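Local coordinates for protein family 88 glycosyl hydrolase (Bacteroides thetaiotaomicron, PDB 5NOA) that probably hydrolyses unsaturated rhamnogalacturonyl ends, perhaps in the breakdown of gum arabic and other plant arabinogalactans, at residues D57-H62 with Y117-Q122. Residues are numbered along the deposited sequence; the frame is centred on the assembly and turned at random.
Sequences DNAAYH and YQICFQ
Ala59 and Cys120 bring the two backbones together, their CA atoms 5.0 Å apart, where helix 56-72 passes the turn that leads into helix 120-130. No direct hydrogen bond crosses here, and methyl groups do most of the work. Ala59 points its CB into the angle between Ile119 and Cys120, 3.7 Å from Ile119 CG2 and also against the backbone at Cys120 N. Ile119 answers with both branches: CG1 lies anti to the backbone N (chi1 167°) and the chain continues extended to CD1 (chi2 170°), 3.8 Å from Ala60 CA, with CG2 between the backbone N and the carbonyl carbon, against Ala59 CB. A water molecule bridges the two backbones, donating to Ala59 O (2.9 Å) and Ile119 O (3.0 Å). An alanine in place of Ile119 would lose the CD1 and CG2 contacts and would probably open a gap beside Ala59 and Ala60. Trp84 of helix 75-87 touches Ala59 and Cys120, and Tyr163 and Met164 of helix 160-176 meet Ile119. The contact seats this turn against helix 56-72 in a largely helical chain, consistent with the (alpha/alpha)6 barrel of the six-hairpin clan to which family 88 belongs.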
# COMPACT_ATOMS: atom_id res chain seq x y z
N ASP A 57 -8.73 -5.68 -2.20
CA ASP A 57 -8.85 -4.60 -3.18
C ASP A 57 -9.77 -3.49 -2.62
O ASP A 57 -9.44 -2.31 -2.71
CB ASP A 57 -9.28 -5.14 -4.53
CG ASP A 57 -10.62 -5.93 -4.52
OD1 ASP A 57 -10.93 -6.69 -3.54
OD2 ASP A 57 -11.35 -5.83 -5.52
N ASN A 58 -10.88 -3.89 -2.02
CA ASN A 58 -11.75 -2.91 -1.36
C ASN A 58 -11.05 -2.34 -0.15
O ASN A 58 -11.10 -1.12 0.11
CB ASN A 58 -13.07 -3.55 -0.94
CG ASN A 58 -13.93 -3.91 -2.10
OD1 ASN A 58 -13.85 -3.32 -3.17
ND2 ASN A 58 -14.79 -4.89 -1.88
N ALA A 59 -10.37 -3.18 0.61
CA ALA A 59 -9.68 -2.72 1.81
C ALA A 59 -8.58 -1.72 1.52
O ALA A 59 -8.33 -0.80 2.31
CB ALA A 59 -9.16 -3.90 2.60
N ALA A 60 -7.90 -1.88 0.38
CA ALA A 60 -6.85 -0.97 -0.01
C ALA A 60 -7.42 0.40 -0.30
O ALA A 60 -6.85 1.42 0.08
CB ALA A 60 -6.05 -1.52 -1.19
N TYR A 61 -8.55 0.47 -1.01
CA TYR A 61 -9.26 1.72 -1.19
C TYR A 61 -9.50 2.38 0.16
O TYR A 61 -9.24 3.58 0.33
CB TYR A 61 -10.61 1.55 -1.95
CG TYR A 61 -11.43 2.79 -1.79
CD1 TYR A 61 -11.13 3.96 -2.48
CD2 TYR A 61 -12.41 2.87 -0.80
CE1 TYR A 61 -11.80 5.15 -2.21
CE2 TYR A 61 -13.07 4.04 -0.55
CZ TYR A 61 -12.76 5.18 -1.24
OH TYR A 61 -13.43 6.36 -0.92
N HIS A 62 -9.99 1.62 1.14
CA HIS A 62 -10.33 2.21 2.43
C HIS A 62 -9.12 2.78 3.15
O HIS A 62 -9.26 3.77 3.86
CB HIS A 62 -11.15 1.24 3.28
CG HIS A 62 -12.58 1.20 2.85
ND1 HIS A 62 -13.48 2.18 3.23
CD2 HIS A 62 -13.21 0.39 1.95
CE1 HIS A 62 -14.60 1.96 2.57
NE2 HIS A 62 -14.48 0.89 1.80
N TYR A 117 -6.96 -10.85 3.49
CA TYR A 117 -8.13 -10.77 4.35
C TYR A 117 -7.84 -10.14 5.69
O TYR A 117 -8.69 -10.20 6.61
CB TYR A 117 -8.83 -12.13 4.49
CG TYR A 117 -9.99 -12.33 3.57
CD1 TYR A 117 -11.03 -11.41 3.53
CD2 TYR A 117 -10.05 -13.46 2.78
CE1 TYR A 117 -12.13 -11.62 2.70
CE2 TYR A 117 -11.14 -13.68 1.96
CZ TYR A 117 -12.17 -12.77 1.93
OH TYR A 117 -13.22 -12.97 1.08
N GLN A 118 -6.68 -9.50 5.82
CA GLN A 118 -6.30 -8.82 7.05
C GLN A 118 -6.07 -7.33 6.90
O GLN A 118 -6.06 -6.61 7.88
CB GLN A 118 -5.06 -9.50 7.62
CG GLN A 118 -5.26 -10.98 7.94
CD GLN A 118 -4.01 -11.66 8.40
OE1 GLN A 118 -2.91 -11.21 8.10
NE2 GLN A 118 -4.16 -12.80 9.10
N ILE A 119 -5.89 -6.86 5.66
CA ILE A 119 -5.74 -5.42 5.47
C ILE A 119 -6.95 -4.66 5.96
O ILE A 119 -6.82 -3.52 6.42
CB ILE A 119 -5.33 -5.06 4.03
CG1 ILE A 119 -5.47 -3.54 3.77
CG2 ILE A 119 -6.09 -5.86 2.99
CD1 ILE A 119 -4.87 -3.06 2.45
N CYS A 120 -8.14 -5.25 5.89
CA CYS A 120 -9.32 -4.59 6.47
C CYS A 120 -9.10 -4.16 7.93
O CYS A 120 -9.66 -3.17 8.36
CB CYS A 120 -10.55 -5.49 6.32
SG CYS A 120 -10.46 -7.08 7.16
N PHE A 121 -8.31 -4.93 8.68
CA PHE A 121 -8.04 -4.61 10.06
C PHE A 121 -7.38 -3.25 10.23
O PHE A 121 -7.52 -2.65 11.29
CB PHE A 121 -7.16 -5.69 10.73
CG PHE A 121 -7.69 -7.12 10.69
CD1 PHE A 121 -9.02 -7.41 10.52
CD2 PHE A 121 -6.80 -8.18 10.91
CE1 PHE A 121 -9.47 -8.74 10.54
CE2 PHE A 121 -7.22 -9.47 10.94
CZ PHE A 121 -8.56 -9.76 10.75
N GLN A 122 -6.65 -2.78 9.20
CA GLN A 122 -6.07 -1.44 9.29
C GLN A 122 -7.15 -0.38 9.47
O GLN A 122 -7.03 0.55 10.27
CB GLN A 122 -5.25 -1.10 8.05
CG GLN A 122 -4.07 -2.02 7.82
CD GLN A 122 -3.19 -1.57 6.67
OE1 GLN A 122 -3.01 -0.36 6.46
NE2 GLN A 122 -2.59 -2.52 5.96
O HOH W 1 -8.50 -1.43 5.13